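Local coordinates for DUF1116 domain-containing protein (Enterococcus faecalis, PDB 3CLQ) that is of unknown function but belongs to the AllG family of oxamate carbamoyltransferase subunits, and so may take part in carbamoyl transfer, at residues 289-294 with 395-400; 189-194 with 383-388; 284-289 with 298-303; 102-107 with 138-143. All blocks are in the same frame, centred on the assembly; numbering follows the deposited sequence.

Interaction 1 (289-294 with 395-400)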
loop_
_atom_site.group_PDB
_atom_site.type_symbol
_atom_site.label_atom_id
_atom_site.label_comp_id
_atom_site.label_asym_id
_atom_site.label_seq_id
_atom_site.Cartn_x
_atom_site.Cartn_y
_atom_site.Cartn_z
ATOM N N GLY B 289 24.017 -8.303 6.858
ATOM C CA GLY B 289 22.888 -7.522 7.374
ATOM C C GLY B 289 22.471 -7.971 8.772
ATOM O O GLY B 289 23.140 -8.796 9.386
ATOM N N PRO B 290 21.387 -7.401 9.314
ATOM C CA PRO B 290 20.897 -7.890 10.591
ATOM C C PRO B 290 20.412 -9.325 10.512
ATOM O O PRO B 290 19.880 -9.773 9.485
ATOM C CB PRO B 290 19.719 -6.960 10.913
ATOM C CG PRO B 290 19.966 -5.749 10.123
ATOM C CD PRO B 290 20.591 -6.260 8.842
HETATM N N MSE B 291 20.591 -10.018 11.631
HETATM C CA MSE B 291 20.284 -11.431 11.755
HETATM C C MSE B 291 19.007 -11.635 12.571
HETATM O O MSE B 291 18.755 -10.903 13.531
HETATM C CB MSE B 291 21.477 -12.157 12.413
HETATM C CG MSE B 291 22.786 -12.109 11.595
HETATM SE SE MSE B 291 22.608 -12.703 9.700
HETATM C CE MSE B 291 21.970 -14.534 9.982
ATOM N N PHE B 292 18.198 -12.617 12.181
ATOM C CA PHE B 292 17.086 -13.038 13.025
ATOM C C PHE B 292 17.644 -13.659 14.296
ATOM O O PHE B 292 18.572 -14.465 14.226
ATOM C CB PHE B 292 16.212 -14.072 12.320
ATOM C CG PHE B 292 15.468 -13.540 11.140
ATOM C CD1 PHE B 292 15.417 -12.180 10.883
ATOM C CD2 PHE B 292 14.787 -14.405 10.298
ATOM C CE1 PHE B 292 14.703 -11.685 9.778
ATOM C CE2 PHE B 292 14.071 -13.928 9.192
ATOM C CZ PHE B 292 14.024 -12.567 8.931
ATOM N N ALA B 293 17.079 -13.294 15.448
ATOM C CA ALA B 293 17.583 -13.761 16.750
ATOM C C ALA B 293 17.921 -15.244 16.738
ATOM O O ALA B 293 17.256 -16.033 16.068
ATOM C CB ALA B 293 16.586 -13.457 17.864
ATOM N N GLY B 294 18.961 -15.617 17.481
ATOM C CA GLY B 294 19.381 -17.013 17.560
ATOM C C GLY B 294 20.152 -17.486 16.334
ATOM O O GLY B 294 20.625 -18.628 16.290
ATOM N N GLY B 395 15.593 -22.005 5.762
ATOM C CA GLY B 395 14.965 -20.790 5.262
ATOM C C GLY B 395 15.615 -19.468 5.642
ATOM O O GLY B 395 16.755 -19.419 6.113
HETATM N N MSE B 396 14.865 -18.391 5.426
HETATM C CA MSE B 396 15.344 -17.046 5.684
HETATM C C MSE B 396 15.775 -16.857 7.137
HETATM O O MSE B 396 15.026 -17.163 8.061
HETATM C CB MSE B 396 14.251 -16.049 5.327
HETATM C CG MSE B 396 14.740 -14.630 5.189
HETATM SE SE MSE B 396 13.248 -13.378 5.038
HETATM C CE MSE B 396 14.228 -11.689 5.201
ATOM N N ILE B 397 16.991 -16.371 7.340
ATOM C CA ILE B 397 17.446 -16.123 8.700
ATOM C C ILE B 397 18.014 -14.711 8.856
ATOM O O ILE B 397 18.894 -14.477 9.681
ATOM C CB ILE B 397 18.399 -17.263 9.265
ATOM C CG1 ILE B 397 19.851 -17.144 8.774
ATOM C CG2 ILE B 397 17.853 -18.645 8.955
ATOM C CD1 ILE B 397 19.988 -16.908 7.291
ATOM N N GLY B 398 17.482 -13.767 8.073
ATOM C CA GLY B 398 17.908 -12.363 8.136
ATOM C C GLY B 398 17.977 -11.756 6.751
ATOM O O GLY B 398 17.549 -12.387 5.790
ATOM N N ALA B 399 18.508 -10.536 6.645
ATOM C CA ALA B 399 18.656 -9.865 5.340
ATOM C C ALA B 399 19.692 -8.762 5.346
ATOM O O ALA B 399 20.108 -8.282 6.421
ATOM C CB ALA B 399 17.343 -9.301 4.862
ATOM N N GLY B 400 20.104 -8.346 4.149
ATOM C CA GLY B 400 21.189 -7.383 4.078
ATOM C C GLY B 400 21.636 -7.010 2.688
ATOM O O GLY B 400 21.020 -7.436 1.731
#
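Phe292 lays one face of its ring on the Ile397-Gly398 backbone of strand 396-402; Met396 lies beside the ring, and Met291 packs separately on Ile397. With CG turned beside its own backbone N (chi1 -67°), the ring comes down over the peptide. Gly398 N sits above the ring centre, and Gly398 CA makes a CH-pi contact 3.8 Å from the Phe292 ring centroid. Selenomethionine Met396, its chain fully extended, crosses Phe292 at about a right angle. Its SE lies 5.2 Å from the Phe292 centroid in an oblique Met-aromatic contact, and its CE touches Phe292 CZ. Selenomethionine Met291 instead folds back on itself at chi2 and chi3 and lies alongside Ile397, bringing Met291 CE to 3.6 Å from Ile397 CG1.

The backbones run in roughly opposite directions and are joined by a single antiparallel bridge, in which Met291 and Gly398 form a non-hydrogen-bonded pair. Two hydrogen bonds flank this pair: Ala399 N to Pro290 O, 3.2 Å, almost along the C=O axis, and Phe292 N to Ile397 O, the donor above the carbonyl plane. Farther along, with no side chain at Gly289, its CA comes within 3.0 Å of Ala399 O in a CA-H...O contact.

The 289-294 loop thus adds a short strand-like edge to the hairpin of strands 383-388 and 396-402. Met291 and Ile397 pack on Ile387 of the neighbouring strand, Met396 also touches Phe141, and Leu329 of helix 327-330 packs against both Phe292 and Met396.

Interaction 2 (189-194 with 383-388)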
loop_
_atom_site.group_PDB
_atom_site.type_symbol
_atom_site.label_atom_id
_atom_site.label_comp_id
_atom_site.label_asym_id
_atom_site.label_seq_id
_atom_site.Cartn_x
_atom_site.Cartn_y
_atom_site.Cartn_z
ATOM N N GLU B 189 9.551 -1.814 -2.406
ATOM C CA GLU B 189 10.649 -1.693 -3.344
ATOM C C GLU B 189 10.657 -2.915 -4.234
ATOM O O GLU B 189 11.526 -3.066 -5.097
ATOM C CB GLU B 189 11.988 -1.493 -2.632
ATOM C CG GLU B 189 12.153 -2.291 -1.365
ATOM C CD GLU B 189 12.270 -3.784 -1.618
ATOM O OE1 GLU B 189 11.235 -4.430 -1.878
ATOM O OE2 GLU B 189 13.393 -4.327 -1.545
ATOM N N CYS B 190 9.680 -3.788 -4.007
ATOM C CA CYS B 190 9.411 -4.942 -4.877
ATOM C C CYS B 190 10.493 -6.024 -4.920
ATOM O O CYS B 190 10.575 -6.779 -5.859
ATOM C CB CYS B 190 9.024 -4.492 -6.302
ATOM S SG CYS B 190 7.439 -3.530 -6.404
ATOM N N HIS B 191 11.313 -6.097 -3.887
ATOM C CA HIS B 191 12.237 -7.204 -3.713
ATOM C C HIS B 191 12.006 -7.749 -2.297
ATOM O O HIS B 191 11.444 -8.833 -2.126
ATOM C CB HIS B 191 13.669 -6.708 -3.875
ATOM C CG HIS B 191 14.687 -7.797 -3.967
ATOM N ND1 HIS B 191 15.799 -7.706 -4.780
ATOM C CD2 HIS B 191 14.780 -8.992 -3.334
ATOM C CE1 HIS B 191 16.529 -8.801 -4.648
ATOM N NE2 HIS B 191 15.933 -9.598 -3.776
ATOM N N ASN B 192 12.408 -6.969 -1.289
ATOM C CA ASN B 192 12.311 -7.373 0.114
ATOM C C ASN B 192 10.972 -7.052 0.786
ATOM O O ASN B 192 10.462 -7.846 1.571
ATOM C CB ASN B 192 13.430 -6.715 0.894
ATOM C CG ASN B 192 14.800 -7.115 0.377
ATOM O OD1 ASN B 192 15.228 -8.263 0.580
ATOM N ND2 ASN B 192 15.503 -6.179 -0.304
ATOM N N ARG B 193 10.412 -5.881 0.486
ATOM C CA ARG B 193 9.125 -5.491 1.035
ATOM C C ARG B 193 8.100 -5.456 -0.111
ATOM O O ARG B 193 8.243 -4.680 -1.057
ATOM C CB ARG B 193 9.234 -4.173 1.819
ATOM C CG ARG B 193 8.014 -3.277 1.767
ATOM C CD ARG B 193 8.003 -2.136 2.789
ATOM N NE ARG B 193 7.659 -2.670 4.097
ATOM C CZ ARG B 193 6.570 -2.382 4.809
ATOM N NH1 ARG B 193 5.676 -1.522 4.379
ATOM N NH2 ARG B 193 6.405 -2.959 5.982
ATOM N N ASN B 194 7.082 -6.316 -0.021
ATOM C CA ASN B 194 6.146 -6.545 -1.123
ATOM C C ASN B 194 4.702 -6.410 -0.687
ATOM O O ASN B 194 3.785 -6.796 -1.428
ATOM C CB ASN B 194 6.352 -7.952 -1.735
ATOM C CG ASN B 194 7.614 -8.049 -2.582
ATOM O OD1 ASN B 194 7.796 -7.273 -3.532
ATOM N ND2 ASN B 194 8.487 -8.997 -2.251
ATOM N N ILE B 383 22.728 -4.568 -4.199
ATOM C CA ILE B 383 21.482 -5.313 -4.144
ATOM C C ILE B 383 21.117 -5.688 -2.718
ATOM O O ILE B 383 21.959 -6.116 -1.948
ATOM C CB ILE B 383 21.476 -6.516 -5.087
ATOM C CG1 ILE B 383 20.998 -7.755 -4.372
ATOM C CG2 ILE B 383 22.848 -6.804 -5.663
ATOM C CD1 ILE B 383 21.154 -8.947 -5.237
ATOM N N ASN B 384 19.865 -5.467 -2.348
ATOM C CA ASN B 384 19.383 -5.870 -1.036
ATOM C C ASN B 384 18.626 -7.168 -1.239
ATOM O O ASN B 384 17.778 -7.271 -2.127
ATOM C CB ASN B 384 18.431 -4.815 -0.448
ATOM C CG ASN B 384 19.154 -3.550 0.097
ATOM O OD1 ASN B 384 18.558 -2.448 0.125
ATOM N ND2 ASN B 384 20.402 -3.707 0.566
ATOM N N THR B 385 18.923 -8.165 -0.426
ATOM C CA THR B 385 18.333 -9.478 -0.613
ATOM C C THR B 385 18.236 -10.184 0.731
ATOM O O THR B 385 18.868 -9.762 1.718
ATOM C CB THR B 385 19.176 -10.328 -1.591
ATOM O OG1 THR B 385 18.811 -11.703 -1.465
ATOM C CG2 THR B 385 20.658 -10.225 -1.270
ATOM N N ALA B 386 17.436 -11.248 0.778
ATOM C CA ALA B 386 17.320 -12.060 1.984
ATOM C C ALA B 386 18.572 -12.909 2.196
ATOM O O ALA B 386 19.148 -13.413 1.226
ATOM C CB ALA B 386 16.088 -12.959 1.902
ATOM N N ILE B 387 18.994 -13.067 3.452
ATOM C CA ILE B 387 20.036 -14.052 3.763
ATOM C C ILE B 387 19.423 -15.408 4.163
ATOM O O ILE B 387 18.502 -15.485 4.976
ATOM C CB ILE B 387 21.110 -13.509 4.755
ATOM C CG1 ILE B 387 20.559 -13.327 6.150
ATOM C CG2 ILE B 387 21.582 -12.120 4.344
ATOM C CD1 ILE B 387 21.398 -12.366 6.950
ATOM N N ALA B 388 19.908 -16.477 3.544
ATOM C CA ALA B 388 19.275 -17.781 3.676
ATOM C C ALA B 388 20.232 -18.761 4.318
ATOM O O ALA B 388 21.421 -18.757 4.014
ATOM C CB ALA B 388 18.855 -18.290 2.313
#
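Asn192 reaches from the loop before helix 195-210 to strand 383-388, and its side chain carries the polar link between them. Its CB points toward the strand. From there CG turns beside the backbone N (chi1 -60°) and comes to rest 3.9 Å from Asn384 O. At the tip the two branches part. OD1 faces the backbone of the next residue, 3.5 Å from Thr385 CA, while ND2 donates to Asn384 O at 3.1 Å. That acceptor lies close to the Asn192 amide plane, but the amide reaches it from above the Asn384 carbonyl plane, the C=O...N angle being only 93°. Asn192 ND2 also gives a hydrogen bond to Glu189 OE2, so one amide nitrogen serves an acceptor on each segment.

Asn384 O has a second neighbour. The His191 ring, its CG anti to the backbone N (chi1 -169°), lies flat against this oxygen, which sits 3.2 Å above the ring plane and over its centre; no ring nitrogen is hydrogen-bonded to it. His191 ND1 is directed instead to Glu311 in a weak bond, and its side chain touches Ser307, a grouping with the geometry of a Ser-His-Glu triad, though no catalytic role is established.

Behind the contact, the buried Glu189 carboxylate gathers the turn. OE1 accepts from His191 N at 2.6 Å and from Arg193 N, and OE2 takes Asn192 N at 2.8 Å on its syn lone pair. Four N-H donors on one carboxylate are consistent with its being ionised; through Asn192 ND2 they restrain the amide, and through three backbone N atoms they hold the turn carrying both side chains.

Interaction 3 (284-289 with 298-303)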
loop_
_atom_site.group_PDB
_atom_site.type_symbol
_atom_site.label_atom_id
_atom_site.label_comp_id
_atom_site.label_asym_id
_atom_site.label_seq_id
_atom_site.Cartn_x
_atom_site.Cartn_y
_atom_site.Cartn_z
ATOM N N ALA B 284 29.628 -16.073 -6.209
ATOM C CA ALA B 284 28.552 -15.423 -5.483
ATOM C C ALA B 284 29.107 -14.972 -4.119
ATOM O O ALA B 284 30.014 -15.609 -3.582
ATOM C CB ALA B 284 27.380 -16.364 -5.318
ATOM N N GLN B 285 28.548 -13.884 -3.584
ATOM C CA GLN B 285 29.061 -13.186 -2.409
ATOM C C GLN B 285 28.227 -13.398 -1.137
ATOM O O GLN B 285 27.079 -13.837 -1.204
ATOM C CB GLN B 285 29.066 -11.697 -2.731
ATOM C CG GLN B 285 29.871 -11.369 -3.965
ATOM C CD GLN B 285 31.318 -11.672 -3.746
ATOM O OE1 GLN B 285 31.909 -11.170 -2.802
ATOM N NE2 GLN B 285 31.896 -12.508 -4.597
ATOM N N ARG B 286 28.783 -13.065 0.022
ATOM C CA ARG B 286 28.003 -13.119 1.248
ATOM C C ARG B 286 27.072 -11.943 1.231
ATOM O O ARG B 286 27.383 -10.924 0.626
ATOM C CB ARG B 286 28.888 -12.999 2.481
ATOM C CG ARG B 286 30.159 -13.827 2.442
ATOM C CD ARG B 286 30.695 -14.067 3.854
ATOM N NE ARG B 286 30.547 -15.460 4.289
ATOM C CZ ARG B 286 29.417 -16.014 4.726
ATOM N NH1 ARG B 286 28.297 -15.313 4.793
ATOM N NH2 ARG B 286 29.404 -17.283 5.092
ATOM N N VAL B 287 25.927 -12.095 1.893
ATOM C CA VAL B 287 24.995 -11.009 2.117
ATOM C C VAL B 287 25.069 -10.613 3.582
ATOM O O VAL B 287 24.657 -11.382 4.446
ATOM C CB VAL B 287 23.564 -11.483 1.885
ATOM C CG1 VAL B 287 22.689 -10.330 1.453
ATOM C CG2 VAL B 287 23.524 -12.585 0.857
ATOM N N ILE B 288 25.587 -9.427 3.885
ATOM C CA ILE B 288 25.719 -9.044 5.294
ATOM C C ILE B 288 24.653 -8.030 5.719
ATOM O O ILE B 288 24.408 -7.048 5.016
ATOM C CB ILE B 288 27.167 -8.585 5.680
ATOM C CG1 ILE B 288 27.363 -7.081 5.454
ATOM C CG2 ILE B 288 28.232 -9.416 4.944
ATOM C CD1 ILE B 288 28.373 -6.412 6.432
ATOM N N GLY B 289 24.017 -8.303 6.858
ATOM C CA GLY B 289 22.888 -7.522 7.374
ATOM C C GLY B 289 22.471 -7.971 8.772
ATOM O O GLY B 289 23.140 -8.796 9.386
ATOM N N GLU B 298 27.640 -16.797 10.094
ATOM C CA GLU B 298 28.292 -18.004 9.575
ATOM C C GLU B 298 27.287 -19.101 9.305
ATOM O O GLU B 298 27.657 -20.186 8.874
ATOM C CB GLU B 298 29.374 -18.549 10.519
ATOM C CG GLU B 298 30.652 -17.726 10.591
ATOM C CD GLU B 298 30.553 -16.609 11.622
ATOM O OE1 GLU B 298 31.271 -16.690 12.651
ATOM O OE2 GLU B 298 29.741 -15.671 11.412
ATOM N N ASP B 299 26.020 -18.841 9.584
ATOM C CA ASP B 299 24.994 -19.803 9.236
ATOM C C ASP B 299 24.609 -19.624 7.771
ATOM O O ASP B 299 24.119 -20.557 7.134
ATOM C CB ASP B 299 23.761 -19.646 10.132
ATOM C CG ASP B 299 24.074 -19.863 11.607
ATOM O OD1 ASP B 299 24.827 -19.041 12.179
ATOM O OD2 ASP B 299 23.564 -20.846 12.202
ATOM N N ALA B 300 24.859 -18.420 7.243
ATOM C CA ALA B 300 24.352 -17.986 5.939
ATOM C C ALA B 300 24.976 -18.684 4.737
ATOM O O ALA B 300 26.135 -19.103 4.776
ATOM C CB ALA B 300 24.529 -16.492 5.802
ATOM N N GLY B 301 24.193 -18.802 3.670
ATOM C CA GLY B 301 24.698 -19.286 2.398
ATOM C C GLY B 301 25.125 -18.116 1.535
ATOM O O GLY B 301 24.869 -16.953 1.873
ATOM N N LEU B 302 25.775 -18.411 0.415
ATOM C CA LEU B 302 26.083 -17.380 -0.577
ATOM C C LEU B 302 24.814 -16.923 -1.340
ATOM O O LEU B 302 23.888 -17.703 -1.572
ATOM C CB LEU B 302 27.157 -17.871 -1.560
ATOM C CG LEU B 302 28.444 -18.481 -0.982
ATOM C CD1 LEU B 302 28.766 -19.811 -1.644
ATOM C CD2 LEU B 302 29.633 -17.538 -1.077
ATOM N N ASP B 303 24.791 -15.643 -1.705
ATOM C CA ASP B 303 23.788 -15.049 -2.573
ATOM C C ASP B 303 23.129 -16.040 -3.540
ATOM O O ASP B 303 23.798 -16.689 -4.332
ATOM C CB ASP B 303 24.464 -13.926 -3.358
ATOM C CG ASP B 303 23.481 -12.914 -3.913
ATOM O OD1 ASP B 303 22.423 -12.633 -3.268
ATOM O OD2 ASP B 303 23.791 -12.382 -5.006
#
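Both segments belong to the long connection between strands 280-283 and 304-305, the outermost strands of a four-stranded antiparallel sheet, and their contact brings the two ends of that loop together. Arg286, Asp303 and Leu302 bury the most surface. Arg286 starts out away from its partner segment, but a bend at chi3 (110°) brings the guanidinium back to Ala300, obliquely, with Arg286 NH1 4.1 Å from Ala300 CB and Arg286 NH2 3.8 Å from Ala300 O, a loose approach and not a hydrogen bond. Leu302 works at the other end: its CD2 branch rests 3.2 Å from Ala284 O, and its CB packs against Ala284 CB.

Asp303 points its CB toward the 284-289 segment, where it lies 3.4 Å from Gln285 O. With CG anti to the backbone N, its carboxylate passes on to strand 257-263, in the same sheet, where OD2 forms a salt bridge with Arg262. Val287 flanks it with CG2, and packs in turn on Thr385 and Ile387 of strand 383-388. The two segments share a single hydrogen bond: Asp303 N donates to Gln285 O at 3.0 Å, nearly straight and almost along the C=O axis.

Interaction 4 (102-107 with 138-143)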
loop_
_atom_site.group_PDB
_atom_site.type_symbol
_atom_site.label_atom_id
_atom_site.label_comp_id
_atom_site.label_asym_id
_atom_site.label_seq_id
_atom_site.Cartn_x
_atom_site.Cartn_y
_atom_site.Cartn_z
ATOM N N VAL B 102 12.108 -16.616 -14.609
ATOM C CA VAL B 102 13.005 -16.317 -13.458
ATOM C C VAL B 102 12.528 -17.036 -12.195
ATOM O O VAL B 102 11.345 -17.308 -12.039
ATOM C CB VAL B 102 13.099 -14.827 -13.127
ATOM C CG1 VAL B 102 13.940 -14.104 -14.151
ATOM C CG2 VAL B 102 11.722 -14.211 -13.024
ATOM N N GLY B 103 13.439 -17.358 -11.291
ATOM C CA GLY B 103 13.064 -18.135 -10.124
ATOM C C GLY B 103 13.572 -17.550 -8.826
ATOM O O GLY B 103 14.771 -17.224 -8.683
ATOM N N SER B 104 12.643 -17.390 -7.884
ATOM C CA SER B 104 12.965 -16.912 -6.539
ATOM C C SER B 104 13.722 -17.952 -5.683
ATOM O O SER B 104 13.333 -19.131 -5.633
ATOM C CB SER B 104 11.701 -16.479 -5.822
ATOM O OG SER B 104 12.057 -16.052 -4.523
HETATM N N MSE B 105 14.777 -17.481 -5.005
HETATM C CA MSE B 105 15.760 -18.304 -4.277
HETATM C C MSE B 105 16.307 -19.501 -5.072
HETATM O O MSE B 105 17.078 -19.337 -6.022
HETATM C CB MSE B 105 15.223 -18.757 -2.918
HETATM C CG MSE B 105 14.739 -17.640 -2.013
HETATM SE SE MSE B 105 16.053 -16.250 -1.496
HETATM C CE MSE B 105 15.632 -14.860 -2.857
ATOM N N ALA B 106 15.935 -20.713 -4.671
ATOM C CA ALA B 106 16.434 -21.888 -5.374
ATOM C C ALA B 106 15.853 -21.880 -6.796
ATOM O O ALA B 106 16.468 -22.377 -7.749
ATOM C CB ALA B 106 16.075 -23.158 -4.629
ATOM N N GLY B 107 14.668 -21.295 -6.923
ATOM C CA GLY B 107 14.083 -21.008 -8.224
ATOM C C GLY B 107 13.618 -22.246 -8.961
ATOM O O GLY B 107 13.202 -22.176 -10.128
ATOM N N VAL B 138 9.453 -24.057 3.166
ATOM C CA VAL B 138 9.082 -23.879 1.771
ATOM C C VAL B 138 10.172 -24.401 0.852
ATOM O O VAL B 138 11.348 -24.343 1.193
ATOM C CB VAL B 138 8.849 -22.379 1.487
ATOM C CG1 VAL B 138 9.386 -21.991 0.147
ATOM C CG2 VAL B 138 7.379 -22.029 1.599
ATOM N N LEU B 139 9.764 -24.891 -0.316
ATOM C CA LEU B 139 10.667 -25.489 -1.287
ATOM C C LEU B 139 11.768 -24.567 -1.799
ATOM O O LEU B 139 12.917 -24.990 -1.959
ATOM C CB LEU B 139 9.890 -26.006 -2.490
ATOM C CG LEU B 139 10.830 -26.621 -3.532
ATOM C CD1 LEU B 139 11.054 -28.096 -3.236
ATOM C CD2 LEU B 139 10.313 -26.420 -4.970
ATOM N N ARG B 140 11.435 -23.318 -2.073
ATOM C CA ARG B 140 12.437 -22.409 -2.626
ATOM C C ARG B 140 13.659 -22.213 -1.700
ATOM O O ARG B 140 14.691 -21.672 -2.130
ATOM C CB ARG B 140 11.822 -21.069 -3.042
ATOM C CG ARG B 140 11.569 -20.119 -1.907
ATOM C CD ARG B 140 10.775 -18.920 -2.403
ATOM N NE ARG B 140 9.788 -18.490 -1.415
ATOM C CZ ARG B 140 9.927 -17.416 -0.646
ATOM N NH1 ARG B 140 10.998 -16.634 -0.753
ATOM N NH2 ARG B 140 8.987 -17.112 0.228
ATOM N N PHE B 141 13.543 -22.672 -0.452
ATOM C CA PHE B 141 14.646 -22.618 0.511
ATOM C C PHE B 141 15.162 -24.022 0.768
ATOM O O PHE B 141 15.972 -24.236 1.664
ATOM C CB PHE B 141 14.209 -22.002 1.845
ATOM C CG PHE B 141 13.998 -20.523 1.797
ATOM C CD1 PHE B 141 15.061 -19.665 1.549
ATOM C CD2 PHE B 141 12.734 -19.984 2.009
ATOM C CE1 PHE B 141 14.871 -18.283 1.509
ATOM C CE2 PHE B 141 12.530 -18.606 1.977
ATOM C CZ PHE B 141 13.603 -17.751 1.727
ATOM N N GLY B 142 14.660 -24.981 -0.001
ATOM C CA GLY B 142 15.237 -26.316 -0.013
ATOM C C GLY B 142 14.522 -27.341 0.844
ATOM O O GLY B 142 14.929 -28.507 0.864
ATOM N N ALA B 143 13.456 -26.915 1.536
ATOM C CA ALA B 143 12.694 -27.802 2.426
ATOM C C ALA B 143 11.865 -28.823 1.642
ATOM O O ALA B 143 11.285 -28.488 0.614
ATOM C CB ALA B 143 11.806 -26.988 3.335
#
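A type II' beta turn, Ser104 to Gly107, meets the short 3-10 turn of residues 139-141, and the carbonyl of Arg140 is the point where they press together. Met105 and Ala106, the two corner residues of the beta turn, close on that oxygen: Met105 CB comes to 3.1 Å and Ala106 CB to 3.2 Å from Arg140 O. Met105 and Ala106 are both buried.

Next to it selenomethionine Met105, bent at chi2 and chi3, runs alongside Phe141 in the same direction. Met105 CG touches Phe141 CE1 at 3.6 Å, and SE stands 4.9 Å from the Phe141 ring centroid, obliquely, as a Met-aromatic contact. Met105 also reaches Ser307, so this packing borders the site of the possible Ser-His-Glu triad.

The Arg140 side chain forms the looser flank, and Arg140 is the one touching residue that is partly exposed. Its CG takes the crowded position between backbone N and carbonyl carbon (chi1 79°), which sends the chain across the beta turn. Arg140 CB lies 3.6 Å from Ser104 O, but farther out Arg140 CD is 3.8 Å from Ser104 OG, contact without a bond. That hydroxyl is hydrogen-bonded to Tyr231, whose side chain also touches Arg140. A bend at chi3 then sets the guanidinium with Phe141 CE2, of its own segment, over one face, toward the rim.

Across the tight side runs the single hydrogen bond of the contact, from Ala106 N to Arg140 O at 3.0 Å, in the carbonyl plane and on a lone pair.

How the interactions relate
Strands 383-388 and 396-402 pair as a hairpin that joins interactions 1 and 2, whose centres are about 12 Å apart; Ile387 N lies 2.8 Å from Gly398 O, a probable hydrogen bond. Interaction 3 shares Gly289 with interaction 1 and meets the same hairpin, Gly301 N lying 2.8 Å from Ala388 O. Phe141 brings interaction 4 to the hairpin's turn, its CG 3.6 Å from Gly395 CA, although interactions 3 and 4 do not touch and remain about 7 Å apart at their nearest atoms. Three contacts lie at or near the unconfirmed Ser-His-Glu grouping: interaction 2 supplies His191, Met105 of interaction 4 touches Ser307, and the Asp303 side chain of interaction 3 lies near without touching it.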